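Local coordinates for antigen MTB48, Mycobacterial protein (Mycobacterium smegmatis, PDB 4WJ1) that is secreted by the ESX-1 type VII secretion system, associates with itself and is probably involved in DNA conjugation, here seen as its N-terminal PE and PPE helical region, at residues G31-P36 / L154-F159; A58-G63 / T201-M206; D64-R69 / P117-I122; E136-A141 / N253-L258; N230-E235 / Q259-D264. All coordinates share one frame; numbering follows the deposited sequence.

Contact 1. Residues G31-P36 / L154-F159; sequences GDATKP and LSMKYF
Ser155, in the first turn of helix 154-178, receives the loop 31-36 that joins two helices of the PE part of EspB, so this loop-on-helix contact joins the PE and PPE regions. The hydroxyl stands anti to its own backbone N (chi1 -178°), which turns it to the loop. OG accepts a nearly straight bond from Thr34 N at 2.7 Å (N-H...O 165°). Ala33 drops its methyl onto the helix: CB rests 3.6 Å from Phe159 CB and 3.8 Å from Met156 SE. Phe159 holds CG anti to the backbone N (chi1 166°). Met156, a selenomethionine, keeps CG anti to the carbonyl carbon and bends at chi2 and chi3; its CG lies 3.6 Å from Thr34 O and, more loosely, beside Pro36 CD. Phe220 and Val221 of helix 187-230 pack on Met156, and Tyr46 OH of helix 40-96 bonds to Ala33 O. Water 1 donates to Thr34 O at 2.7 Å and accepts from Met156 N at 3.2 Å.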
# COMPACT_ATOMS: atom_id res chain seq x y z
N GLY A 31 -8.01 -0.05 -8.10
CA GLY A 31 -9.44 0.03 -7.89
C GLY A 31 -9.90 -1.00 -6.88
O GLY A 31 -9.12 -1.60 -6.16
N ASP A 32 -11.21 -1.20 -6.82
CA ASP A 32 -11.79 -2.14 -5.90
C ASP A 32 -12.00 -3.48 -6.65
O ASP A 32 -11.56 -3.64 -7.79
CB ASP A 32 -13.10 -1.55 -5.36
CG ASP A 32 -13.50 -2.11 -4.03
OD1 ASP A 32 -12.90 -3.12 -3.59
OD2 ASP A 32 -14.44 -1.55 -3.44
N ALA A 33 -12.68 -4.43 -6.02
CA ALA A 33 -12.90 -5.74 -6.61
C ALA A 33 -14.16 -6.34 -6.01
O ALA A 33 -14.57 -5.91 -4.93
CB ALA A 33 -11.72 -6.65 -6.36
N THR A 34 -14.77 -7.31 -6.71
CA THR A 34 -15.86 -8.07 -6.13
C THR A 34 -15.52 -9.57 -5.99
O THR A 34 -14.65 -10.08 -6.70
CB THR A 34 -17.14 -7.90 -6.95
OG1 THR A 34 -16.91 -8.35 -8.29
CG2 THR A 34 -17.53 -6.45 -6.99
N LYS A 35 -16.19 -10.24 -5.04
CA LYS A 35 -16.15 -11.71 -4.85
C LYS A 35 -16.51 -12.48 -6.11
O LYS A 35 -17.46 -12.11 -6.78
CB LYS A 35 -17.15 -12.15 -3.78
CG LYS A 35 -16.75 -11.92 -2.38
CD LYS A 35 -17.97 -11.58 -1.55
CE LYS A 35 -18.99 -12.66 -1.63
NZ LYS A 35 -20.05 -12.44 -0.62
N PRO A 36 -15.82 -13.60 -6.38
CA PRO A 36 -16.17 -14.48 -7.51
C PRO A 36 -17.47 -15.23 -7.27
O PRO A 36 -18.18 -15.50 -8.22
CB PRO A 36 -14.99 -15.46 -7.59
CG PRO A 36 -13.96 -14.95 -6.62
CD PRO A 36 -14.63 -14.06 -5.65
N LEU A 154 -12.66 -12.77 -12.61
CA LEU A 154 -12.05 -11.70 -13.39
C LEU A 154 -11.82 -10.43 -12.60
O LEU A 154 -10.82 -9.74 -12.82
CB LEU A 154 -12.91 -11.38 -14.61
CG LEU A 154 -13.06 -12.54 -15.59
CD1 LEU A 154 -14.01 -12.16 -16.72
CD2 LEU A 154 -11.69 -12.92 -16.12
N SER A 155 -12.75 -10.10 -11.70
CA SER A 155 -12.60 -8.91 -10.87
C SER A 155 -11.36 -9.05 -9.98
O SER A 155 -10.48 -8.19 -9.99
CB SER A 155 -13.84 -8.67 -10.01
OG SER A 155 -13.70 -7.49 -9.23
N MSE A 156 -11.30 -10.16 -9.25
CA MSE A 156 -10.17 -10.46 -8.39
C MSE A 156 -8.88 -10.51 -9.18
O MSE A 156 -7.85 -10.01 -8.73
CB MSE A 156 -10.41 -11.77 -7.65
CG MSE A 156 -11.38 -11.61 -6.48
SE MSE A 156 -10.83 -10.19 -5.23
CE MSE A 156 -8.97 -10.66 -5.02
N LYS A 157 -8.92 -11.08 -10.38
CA LYS A 157 -7.71 -11.15 -11.20
C LYS A 157 -7.27 -9.76 -11.64
O LYS A 157 -6.08 -9.48 -11.71
CB LYS A 157 -7.92 -12.06 -12.40
CG LYS A 157 -7.84 -13.54 -12.04
CD LYS A 157 -8.42 -14.44 -13.12
CE LYS A 157 -8.23 -15.91 -12.75
NZ LYS A 157 -9.14 -16.81 -13.53
N TYR A 158 -8.22 -8.87 -11.90
CA TYR A 158 -7.84 -7.52 -12.30
C TYR A 158 -7.24 -6.76 -11.09
O TYR A 158 -6.27 -6.01 -11.22
CB TYR A 158 -9.03 -6.78 -12.86
CG TYR A 158 -8.63 -5.50 -13.51
CD1 TYR A 158 -7.53 -5.45 -14.35
CD2 TYR A 158 -9.35 -4.32 -13.28
CE1 TYR A 158 -7.15 -4.26 -14.95
CE2 TYR A 158 -8.97 -3.13 -13.87
CZ TYR A 158 -7.87 -3.11 -14.71
OH TYR A 158 -7.50 -1.94 -15.32
N PHE A 159 -7.86 -6.96 -9.94
CA PHE A 159 -7.41 -6.44 -8.67
C PHE A 159 -5.98 -6.89 -8.45
O PHE A 159 -5.11 -6.08 -8.12
CB PHE A 159 -8.36 -6.95 -7.57
CG PHE A 159 -7.86 -6.78 -6.13
CD1 PHE A 159 -7.07 -7.75 -5.53
CD2 PHE A 159 -8.26 -5.69 -5.37
CE1 PHE A 159 -6.66 -7.62 -4.22
CE2 PHE A 159 -7.84 -5.54 -4.06
CZ PHE A 159 -7.04 -6.51 -3.48
O HOH W 1 -13.92 -11.80 -8.59

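Contact 2. Residues A58-G63 / T201-M206; sequences ATFAAG and TWWADM
Trp202 holds CG anti to its backbone N (chi1 173°), whereas Trp203 turns CG anti to its carbonyl carbon (chi1 -87°), and together these torsions send two consecutive indoles toward the same turn of the facing helix. The setting is an antiparallel helix pair in the middle of the elongated PE-PPE bundle, with the segments of helices 40-96 and 187-230 running at 165° and their axes 11.4 Å apart. Such wide spacing leaves the interval to large side chains. The six-membered part of Trp202 reaches Gly63, its CZ3 lying 3.6 Å from Gly63 CA, and Trp203 CZ2 comes against Gly63 C; the two rings close directly on the Gly63 backbone. Thr59 points CG2 at the edge of Trp202, 3.5 Å from CZ2, while its hydroxyl turns back to Lys55 O of its own helix. Trp202 NE1 is satisfied by Gly281 O. Between the two indoles, Trp202 CZ3 lies over the centre of the Trp203 ring. One turn on, Met206 CB sits 3.6 Å from Phe60 CE1; with CG anti to the carbonyl carbon and the chain bent at chi2 and chi3, SE comes to the edge of the Phe60 ring, a Met-aromatic contact. Leu170 of helix 154-178 touches both Phe60 and Met206. At the polar end, water 2 accepts from Trp203 NE1 and donates to Gly63 O, each at 2.8 Å.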
# COMPACT_ATOMS: atom_id res chain seq x y z
N ALA A 58 -4.69 3.29 3.19
CA ALA A 58 -4.67 4.24 4.29
C ALA A 58 -3.23 4.57 4.69
O ALA A 58 -2.91 5.70 5.02
CB ALA A 58 -5.44 3.70 5.47
N THR A 59 -2.37 3.55 4.64
CA THR A 59 -0.96 3.69 4.98
C THR A 59 -0.28 4.59 3.97
O THR A 59 0.53 5.45 4.33
CB THR A 59 -0.28 2.31 5.04
OG1 THR A 59 -0.87 1.53 6.09
CG2 THR A 59 1.21 2.43 5.30
N PHE A 60 -0.63 4.42 2.70
CA PHE A 60 -0.05 5.23 1.63
C PHE A 60 -0.44 6.68 1.86
O PHE A 60 0.35 7.58 1.59
CB PHE A 60 -0.54 4.77 0.26
CG PHE A 60 -0.17 3.36 -0.10
CD1 PHE A 60 0.84 2.69 0.58
CD2 PHE A 60 -0.83 2.69 -1.13
CE1 PHE A 60 1.18 1.39 0.25
CE2 PHE A 60 -0.49 1.40 -1.47
CZ PHE A 60 0.52 0.74 -0.78
N ALA A 61 -1.66 6.91 2.33
CA ALA A 61 -2.11 8.28 2.59
C ALA A 61 -1.28 8.91 3.72
O ALA A 61 -1.00 10.11 3.70
CB ALA A 61 -3.59 8.31 2.95
N ALA A 62 -0.90 8.11 4.72
CA ALA A 62 -0.03 8.60 5.78
C ALA A 62 1.33 8.95 5.17
O ALA A 62 1.93 9.97 5.52
CB ALA A 62 0.12 7.58 6.88
N GLY A 63 1.78 8.12 4.24
CA GLY A 63 3.01 8.35 3.51
C GLY A 63 3.02 9.69 2.81
O GLY A 63 3.97 10.46 2.93
N THR A 201 13.02 4.94 1.14
CA THR A 201 13.18 3.51 1.32
C THR A 201 11.85 2.87 1.70
O THR A 201 11.56 1.73 1.34
CB THR A 201 14.25 3.23 2.37
OG1 THR A 201 15.52 3.35 1.73
CG2 THR A 201 14.15 1.83 2.95
N TRP A 202 11.03 3.63 2.42
CA TRP A 202 9.78 3.11 2.90
C TRP A 202 8.79 2.94 1.74
O TRP A 202 8.06 1.97 1.67
CB TRP A 202 9.21 4.03 3.97
CG TRP A 202 7.85 3.68 4.43
CD1 TRP A 202 7.51 2.83 5.43
CD2 TRP A 202 6.62 4.21 3.92
NE1 TRP A 202 6.14 2.78 5.58
CE2 TRP A 202 5.57 3.62 4.66
CE3 TRP A 202 6.31 5.12 2.91
CZ2 TRP A 202 4.24 3.92 4.42
CZ3 TRP A 202 4.97 5.42 2.67
CH2 TRP A 202 3.95 4.82 3.43
N TRP A 203 8.81 3.89 0.82
CA TRP A 203 7.98 3.80 -0.36
C TRP A 203 8.31 2.54 -1.14
O TRP A 203 7.42 1.84 -1.60
CB TRP A 203 8.14 5.04 -1.22
CG TRP A 203 7.22 6.15 -0.82
CD1 TRP A 203 7.58 7.41 -0.47
CD2 TRP A 203 5.79 6.10 -0.73
NE1 TRP A 203 6.47 8.16 -0.16
CE2 TRP A 203 5.35 7.38 -0.31
CE3 TRP A 203 4.83 5.10 -0.97
CZ2 TRP A 203 4.00 7.68 -0.13
CZ3 TRP A 203 3.49 5.41 -0.77
CH2 TRP A 203 3.09 6.69 -0.36
N ALA A 204 9.60 2.24 -1.27
CA ALA A 204 10.01 1.01 -1.93
C ALA A 204 9.49 -0.21 -1.17
O ALA A 204 9.09 -1.19 -1.79
CB ALA A 204 11.49 0.96 -2.04
N ASP A 205 9.48 -0.14 0.15
CA ASP A 205 8.89 -1.23 0.95
C ASP A 205 7.40 -1.32 0.68
O ASP A 205 6.84 -2.41 0.58
CB ASP A 205 9.15 -1.03 2.45
CG ASP A 205 10.64 -1.01 2.79
OD1 ASP A 205 11.44 -1.44 1.93
OD2 ASP A 205 11.01 -0.58 3.91
N MSE A 206 6.74 -0.17 0.57
CA MSE A 206 5.33 -0.14 0.27
C MSE A 206 5.07 -0.80 -1.09
O MSE A 206 4.09 -1.51 -1.27
CB MSE A 206 4.81 1.29 0.32
CG MSE A 206 4.67 1.82 1.73
SE MSE A 206 3.77 0.56 2.94
CE MSE A 206 5.34 -0.09 3.89
O HOH W 2 5.49 10.62 0.59

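Contact 3. Residues D64-R69 / P117-I122; sequences DREGER and PGPLAI
Two backbone carbonyls of the loop 117-122 are taken by two arginines, one helical turn apart. Arg65 NH1 donates to Gly118 O at 2.6 Å, and Arg69 NE donates to Pro117 O at 2.7 Å; both oxygens lie in the plane of the guanidinium they meet. With CG anti to the backbone N (chi1 170°), Arg65 sets CG beside the Gly118 carbonyl; the bends at chi2 and chi3 then bring NH1 back to its oxygen. The flat group is sandwiched, Pro117 CB over one face and Leu120 CD1 over the opposite one. Nearer the helix, Arg65 CB packs 3.7 Å from Leu120 CB. Pro119 CD lies over a face of the Arg69 guanidinium. The extended, proline-rich segment thus runs along helix 40-96 of the PE region, held through its main-chain carbonyls by arginine side chains of the helix. Behind this layer, Glu66 helps to orient the Arg69 guanidinium: OE1 uses its syn lone pair to receive Arg69 NH1 at 2.9 Å in a salt bridge. The same NH1 also bonds Ile286 O, and Glu66 OE2 has Ser285 OG as partner. Water 3 links Glu66 OE2 to Leu120 N, and water 4 joins Arg69 NH2 to Pro117 O.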
# COMPACT_ATOMS: atom_id res chain seq x y z
N ASP A 64 1.94 9.97 2.09
CA ASP A 64 1.75 11.27 1.45
C ASP A 64 1.94 12.42 2.43
O ASP A 64 2.54 13.43 2.09
CB ASP A 64 0.37 11.37 0.81
CG ASP A 64 0.19 10.44 -0.39
OD1 ASP A 64 1.21 9.99 -0.97
OD2 ASP A 64 -0.97 10.18 -0.78
N ARG A 65 1.41 12.26 3.64
CA ARG A 65 1.47 13.30 4.64
C ARG A 65 2.93 13.59 4.95
O ARG A 65 3.35 14.74 4.99
CB ARG A 65 0.70 12.89 5.90
CG ARG A 65 0.91 13.83 7.07
CD ARG A 65 0.61 15.26 6.67
NE ARG A 65 -0.81 15.48 6.39
CZ ARG A 65 -1.76 15.53 7.32
NH1 ARG A 65 -1.45 15.37 8.59
NH2 ARG A 65 -3.02 15.73 6.97
N GLU A 66 3.70 12.53 5.12
CA GLU A 66 5.11 12.65 5.40
C GLU A 66 5.91 13.36 4.32
O GLU A 66 6.82 14.14 4.61
CB GLU A 66 5.68 11.27 5.67
CG GLU A 66 5.11 10.69 6.98
CD GLU A 66 5.21 11.67 8.19
OE1 GLU A 66 6.12 12.55 8.23
OE2 GLU A 66 4.36 11.54 9.11
N GLY A 67 5.55 13.12 3.06
CA GLY A 67 6.23 13.77 1.97
C GLY A 67 6.00 15.26 2.08
O GLY A 67 6.91 16.06 1.93
N GLU A 68 4.76 15.62 2.40
CA GLU A 68 4.39 17.01 2.57
C GLU A 68 5.08 17.63 3.78
O GLU A 68 5.37 18.82 3.78
CB GLU A 68 2.88 17.15 2.71
CG GLU A 68 2.13 16.71 1.47
CD GLU A 68 0.67 16.43 1.75
OE1 GLU A 68 0.05 15.72 0.92
OE2 GLU A 68 0.17 16.91 2.79
N ARG A 69 5.34 16.83 4.81
CA ARG A 69 5.98 17.33 6.01
C ARG A 69 7.46 17.63 5.74
O ARG A 69 7.98 18.66 6.18
CB ARG A 69 5.83 16.35 7.17
CG ARG A 69 4.39 16.14 7.58
CD ARG A 69 4.26 15.30 8.84
NE ARG A 69 4.82 16.01 9.98
CZ ARG A 69 5.97 15.70 10.56
NH1 ARG A 69 6.69 14.67 10.12
NH2 ARG A 69 6.41 16.41 11.59
N PRO A 117 2.19 20.40 9.52
CA PRO A 117 1.16 19.40 9.85
C PRO A 117 1.75 18.16 10.52
O PRO A 117 2.90 17.83 10.27
CB PRO A 117 0.56 19.03 8.49
CG PRO A 117 0.87 20.18 7.62
CD PRO A 117 2.17 20.75 8.09
N GLY A 118 0.96 17.49 11.34
CA GLY A 118 1.48 16.33 12.05
C GLY A 118 1.31 15.09 11.21
O GLY A 118 0.66 15.12 10.15
N PRO A 119 1.90 13.97 11.67
CA PRO A 119 1.68 12.68 11.01
C PRO A 119 0.20 12.40 10.86
O PRO A 119 -0.60 12.86 11.68
CB PRO A 119 2.34 11.69 11.97
CG PRO A 119 3.41 12.51 12.68
CD PRO A 119 2.81 13.88 12.83
N LEU A 120 -0.17 11.68 9.80
CA LEU A 120 -1.56 11.33 9.54
C LEU A 120 -1.96 10.06 10.31
O LEU A 120 -1.20 9.09 10.35
CB LEU A 120 -1.80 11.15 8.04
CG LEU A 120 -3.24 10.84 7.63
CD1 LEU A 120 -4.13 12.05 7.88
CD2 LEU A 120 -3.34 10.39 6.17
N ALA A 121 -3.14 10.08 10.92
CA ALA A 121 -3.68 8.88 11.57
C ALA A 121 -3.96 7.78 10.55
O ALA A 121 -4.52 8.03 9.49
CB ALA A 121 -4.95 9.22 12.33
N ILE A 122 -3.57 6.56 10.90
CA ILE A 122 -3.90 5.38 10.10
C ILE A 122 -5.00 4.58 10.81
O ILE A 122 -4.74 3.85 11.77
CB ILE A 122 -2.66 4.50 9.87
CG1 ILE A 122 -1.51 5.34 9.30
CG2 ILE A 122 -2.99 3.31 8.95
CD1 ILE A 122 -0.27 4.53 9.00
O HOH W 3 1.91 10.39 8.51
O HOH W 4 4.69 18.47 12.67

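Contact 4. Residues E136-A141 / N253-L258; sequences EMDWEA and NAWAML
Trp139 leaves its backbone in the crowded position, CG between N and the carbonyl carbon (chi1 72°), and this choice lays the indole against helix 248-272. CB lies 3.8 Å from Leu258 O. Further out, CD1 reaches Trp255 CE2 at 3.8 Å, and NE1 comes over the face of the Trp255 ring, closest to its NE1; both nitrogens are donors, so no hydrogen bond joins them. The edge of Trp139 thus meets the face of Trp255 in an edge-to-face pair, five-membered rings 4.5 Å apart at their centroids and planes at 64°. Here the start of helix 139-147 docks on helix 248-272 at one end of the elongated PPE region, and Asp138 is the N-cap: its OD1 accepts from Ala141 N at 3.0 Å and weakly from Glu140 N. The other oxygen, OD2, approaches the edge of Trp255 at CZ2. Leu258 CB makes a CH-pi contact over the five-membered ring of Trp139, whose opposite face carries Glu140 CG. At the far rim, Trp139 CZ2 meets Leu258 CD1 at 3.7 Å.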
# COMPACT_ATOMS: atom_id res chain seq x y z
N GLU A 136 -20.46 -28.03 6.01
CA GLU A 136 -20.65 -29.05 4.98
C GLU A 136 -21.67 -28.55 3.96
O GLU A 136 -22.57 -27.80 4.31
CB GLU A 136 -21.10 -30.37 5.60
CG GLU A 136 -19.98 -31.24 6.13
CD GLU A 136 -20.50 -32.58 6.62
OE1 GLU A 136 -21.32 -32.57 7.57
OE2 GLU A 136 -20.11 -33.63 6.05
N MSE A 137 -21.51 -28.96 2.70
CA MSE A 137 -22.45 -28.56 1.65
C MSE A 137 -22.87 -29.69 0.71
O MSE A 137 -22.12 -30.65 0.51
CB MSE A 137 -21.85 -27.44 0.80
CG MSE A 137 -21.52 -26.16 1.54
SE MSE A 137 -21.31 -24.77 0.20
CE MSE A 137 -23.02 -25.05 -0.71
N ASP A 138 -24.05 -29.54 0.12
CA ASP A 138 -24.52 -30.43 -0.94
C ASP A 138 -23.88 -30.03 -2.28
O ASP A 138 -23.72 -28.84 -2.56
CB ASP A 138 -26.04 -30.36 -1.04
CG ASP A 138 -26.58 -31.10 -2.25
OD1 ASP A 138 -26.56 -30.52 -3.36
OD2 ASP A 138 -27.04 -32.25 -2.08
N TRP A 139 -23.53 -31.01 -3.11
CA TRP A 139 -22.74 -30.70 -4.31
C TRP A 139 -23.50 -29.91 -5.36
O TRP A 139 -22.91 -29.07 -6.05
CB TRP A 139 -22.17 -31.99 -4.93
CG TRP A 139 -23.15 -32.89 -5.62
CD1 TRP A 139 -23.81 -33.94 -5.08
CD2 TRP A 139 -23.52 -32.85 -7.01
NE1 TRP A 139 -24.60 -34.56 -6.03
CE2 TRP A 139 -24.43 -33.90 -7.22
CE3 TRP A 139 -23.19 -32.02 -8.08
CZ2 TRP A 139 -25.01 -34.14 -8.47
CZ3 TRP A 139 -23.76 -32.27 -9.32
CH2 TRP A 139 -24.66 -33.31 -9.50
N GLU A 140 -24.80 -30.16 -5.51
CA GLU A 140 -25.56 -29.40 -6.48
C GLU A 140 -25.71 -27.97 -5.96
O GLU A 140 -25.55 -27.01 -6.71
CB GLU A 140 -26.93 -30.02 -6.76
CG GLU A 140 -26.92 -31.54 -6.81
CD GLU A 140 -28.29 -32.13 -7.15
OE1 GLU A 140 -29.23 -31.35 -7.42
OE2 GLU A 140 -28.42 -33.38 -7.15
N ALA A 141 -25.99 -27.85 -4.67
CA ALA A 141 -26.09 -26.54 -4.03
C ALA A 141 -24.81 -25.75 -4.21
O ALA A 141 -24.85 -24.55 -4.45
CB ALA A 141 -26.42 -26.69 -2.56
N ASN A 253 -24.71 -44.23 -6.73
CA ASN A 253 -23.26 -44.23 -6.69
C ASN A 253 -22.71 -42.98 -7.37
O ASN A 253 -21.75 -42.37 -6.90
CB ASN A 253 -22.69 -45.49 -7.35
CG ASN A 253 -22.97 -46.75 -6.53
OD1 ASN A 253 -23.04 -46.69 -5.30
ND2 ASN A 253 -23.13 -47.88 -7.21
N ALA A 254 -23.35 -42.60 -8.47
CA ALA A 254 -23.02 -41.36 -9.16
C ALA A 254 -23.19 -40.15 -8.23
O ALA A 254 -22.31 -39.29 -8.17
CB ALA A 254 -23.87 -41.19 -10.37
N TRP A 255 -24.32 -40.09 -7.52
CA TRP A 255 -24.57 -38.97 -6.63
C TRP A 255 -23.47 -38.90 -5.59
O TRP A 255 -22.92 -37.84 -5.34
CB TRP A 255 -25.94 -39.07 -5.95
CG TRP A 255 -26.30 -37.82 -5.19
CD1 TRP A 255 -27.08 -36.78 -5.64
CD2 TRP A 255 -25.88 -37.47 -3.87
NE1 TRP A 255 -27.16 -35.81 -4.66
CE2 TRP A 255 -26.44 -36.21 -3.57
CE3 TRP A 255 -25.08 -38.10 -2.90
CZ2 TRP A 255 -26.22 -35.56 -2.35
CZ3 TRP A 255 -24.87 -37.46 -1.68
CH2 TRP A 255 -25.43 -36.20 -1.42
N ALA A 256 -23.15 -40.05 -5.02
CA ALA A 256 -22.11 -40.14 -4.01
C ALA A 256 -20.76 -39.67 -4.53
O ALA A 256 -20.06 -38.90 -3.87
CB ALA A 256 -22.01 -41.55 -3.49
N MSE A 257 -20.40 -40.14 -5.72
CA MSE A 257 -19.13 -39.76 -6.34
C MSE A 257 -19.03 -38.26 -6.54
O MSE A 257 -18.01 -37.65 -6.23
CB MSE A 257 -18.94 -40.46 -7.68
CG MSE A 257 -18.42 -41.85 -7.56
SE MSE A 257 -18.21 -42.60 -9.33
CE MSE A 257 -16.86 -41.36 -9.96
N LEU A 258 -20.10 -37.67 -7.05
CA LEU A 258 -20.14 -36.23 -7.27
C LEU A 258 -20.10 -35.48 -5.95
O LEU A 258 -19.47 -34.43 -5.84
CB LEU A 258 -21.38 -35.85 -8.08
CG LEU A 258 -21.37 -36.42 -9.51
CD1 LEU A 258 -22.76 -36.58 -10.05
CD2 LEU A 258 -20.55 -35.52 -10.42

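Contact 5. Residues N230-E235 / Q259-D264; sequences NHPTLE and QEQSED
His231 ND1 is held by one well-directed bond, donated to Pro232 O at 2.7 Å with an N-H...O angle of 158° and the carbonyl met on a lone pair, and NE2 by one more, to Ser262 OG. This second bond, between His231 NE2 and Ser262 OG, is short at 2.6 Å, with the serine oxygen at the ring edge, near its plane; either atom could be the donor. The two grips fix the rotation of the imidazole, which its torsions (CG anti to N, chi1 -170°, and chi2 -81°) carry across to helix 248-272. His231 is the first residue to leave helical geometry after helix 187-230, and the turn 231-233 leads into helix 234-242, with Thr233 as its N-cap; the contact therefore ties an interhelical turn to the last long helix of the PPE region. Pro232 CD lies over one face of the imidazole and also 3.7 Å from Ser262 N. Pro232 CG rests on Gln261, 3.8 Å from both Gln261 CB and Gln261 OE1. Around the pair, Ala142 and Ile146 of helix 139-147 touch His231, while Trp139 packs on both Pro232 and Ser262.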
# COMPACT_ATOMS: atom_id res chain seq x y z
N ASN A 230 -12.12 -28.49 -10.67
CA ASN A 230 -12.33 -29.80 -10.08
C ASN A 230 -13.68 -30.01 -9.42
O ASN A 230 -14.03 -31.13 -9.08
CB ASN A 230 -11.25 -30.09 -9.03
CG ASN A 230 -9.87 -30.10 -9.63
OD1 ASN A 230 -9.72 -30.27 -10.84
ND2 ASN A 230 -8.85 -29.92 -8.79
N HIS A 231 -14.43 -28.94 -9.20
CA HIS A 231 -15.72 -29.10 -8.55
C HIS A 231 -16.76 -29.49 -9.58
O HIS A 231 -16.66 -29.09 -10.74
CB HIS A 231 -16.14 -27.83 -7.83
CG HIS A 231 -17.34 -28.00 -6.95
ND1 HIS A 231 -18.62 -28.00 -7.43
CD2 HIS A 231 -17.43 -28.22 -5.61
CE1 HIS A 231 -19.47 -28.19 -6.43
NE2 HIS A 231 -18.77 -28.32 -5.32
N PRO A 232 -17.75 -30.29 -9.18
CA PRO A 232 -18.83 -30.56 -10.13
C PRO A 232 -19.44 -29.27 -10.68
O PRO A 232 -19.58 -28.29 -9.95
CB PRO A 232 -19.83 -31.34 -9.28
CG PRO A 232 -18.96 -32.08 -8.31
CD PRO A 232 -17.86 -31.12 -7.97
N THR A 233 -19.76 -29.28 -11.96
CA THR A 233 -20.26 -28.08 -12.62
C THR A 233 -21.77 -28.01 -12.53
O THR A 233 -22.42 -28.97 -12.14
CB THR A 233 -19.86 -28.03 -14.08
OG1 THR A 233 -20.37 -29.20 -14.75
CG2 THR A 233 -18.34 -27.98 -14.20
N LEU A 234 -22.31 -26.85 -12.89
CA LEU A 234 -23.74 -26.68 -12.85
C LEU A 234 -24.32 -27.56 -13.95
O LEU A 234 -25.38 -28.14 -13.77
CB LEU A 234 -24.11 -25.20 -13.03
CG LEU A 234 -25.59 -24.87 -12.77
CD1 LEU A 234 -26.08 -25.52 -11.48
CD2 LEU A 234 -25.80 -23.37 -12.72
N GLU A 235 -23.59 -27.69 -15.05
CA GLU A 235 -23.96 -28.62 -16.11
C GLU A 235 -23.99 -30.05 -15.60
O GLU A 235 -24.80 -30.86 -16.06
CB GLU A 235 -22.99 -28.50 -17.31
CG GLU A 235 -23.38 -29.40 -18.48
CD GLU A 235 -22.50 -29.25 -19.73
OE1 GLU A 235 -21.52 -28.47 -19.71
OE2 GLU A 235 -22.81 -29.93 -20.74
N GLN A 259 -20.76 -36.03 -4.94
CA GLN A 259 -20.73 -35.43 -3.62
C GLN A 259 -19.30 -35.43 -3.06
O GLN A 259 -18.85 -34.44 -2.49
CB GLN A 259 -21.68 -36.15 -2.66
CG GLN A 259 -21.70 -35.57 -1.26
CD GLN A 259 -22.18 -34.14 -1.23
OE1 GLN A 259 -22.88 -33.68 -2.13
NE2 GLN A 259 -21.79 -33.41 -0.19
N GLU A 260 -18.59 -36.54 -3.25
CA GLU A 260 -17.21 -36.60 -2.76
C GLU A 260 -16.31 -35.68 -3.60
O GLU A 260 -15.39 -35.05 -3.07
CB GLU A 260 -16.66 -38.03 -2.73
CG GLU A 260 -15.31 -38.11 -2.00
CD GLU A 260 -14.75 -39.52 -1.75
OE1 GLU A 260 -15.37 -40.53 -2.14
OE2 GLU A 260 -13.67 -39.61 -1.11
N GLN A 261 -16.58 -35.55 -4.90
CA GLN A 261 -15.87 -34.57 -5.72
C GLN A 261 -16.02 -33.16 -5.15
O GLN A 261 -15.04 -32.41 -5.06
CB GLN A 261 -16.38 -34.57 -7.15
CG GLN A 261 -15.68 -35.54 -8.04
CD GLN A 261 -16.40 -35.70 -9.37
OE1 GLN A 261 -16.85 -34.72 -9.96
NE2 GLN A 261 -16.51 -36.95 -9.84
N SER A 262 -17.24 -32.81 -4.78
CA SER A 262 -17.51 -31.48 -4.27
C SER A 262 -16.79 -31.26 -2.95
O SER A 262 -16.11 -30.25 -2.77
CB SER A 262 -19.00 -31.28 -4.08
OG SER A 262 -19.24 -30.03 -3.48
N GLU A 263 -16.94 -32.20 -2.03
CA GLU A 263 -16.32 -32.07 -0.73
C GLU A 263 -14.82 -31.92 -0.86
O GLU A 263 -14.22 -31.03 -0.24
CB GLU A 263 -16.67 -33.28 0.13
CG GLU A 263 -18.09 -33.26 0.60
CD GLU A 263 -18.48 -34.53 1.29
OE1 GLU A 263 -17.61 -35.44 1.37
OE2 GLU A 263 -19.64 -34.63 1.74
N ASP A 264 -14.21 -32.76 -1.68
CA ASP A 264 -12.77 -32.72 -1.86
C ASP A 264 -12.33 -31.40 -2.48
O ASP A 264 -11.35 -30.81 -2.04
CB ASP A 264 -12.29 -33.90 -2.70
CG ASP A 264 -12.46 -35.24 -1.99
OD1 ASP A 264 -12.75 -35.24 -0.77
OD2 ASP A 264 -12.30 -36.29 -2.64

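Overall arrangement
The five contacts are spread along an elongated, all-alpha chain with long loops. Contacts 2 and 3 lie side by side on helix 40-96, their centres about 11 Å apart, touching where Leu120 CD2 packs against Ala61 and Ala62. Contacts 4 and 5 share helix 248-272 with centres about 7 Å apart, and Gln259 joins them through Trp139 N and Met137 O. Contacts 3 and 4, about 55 Å between centres, lie on opposite sides of the chain's centre; the centres of contacts 1 and 4 are about 29 Å apart. Along the chain, contact 3 nests within the loops closed by contacts 1 and 2. Those two join PE to PPE segments, consistent with one elongated bundle, while 4 and 5 are internal to PPE.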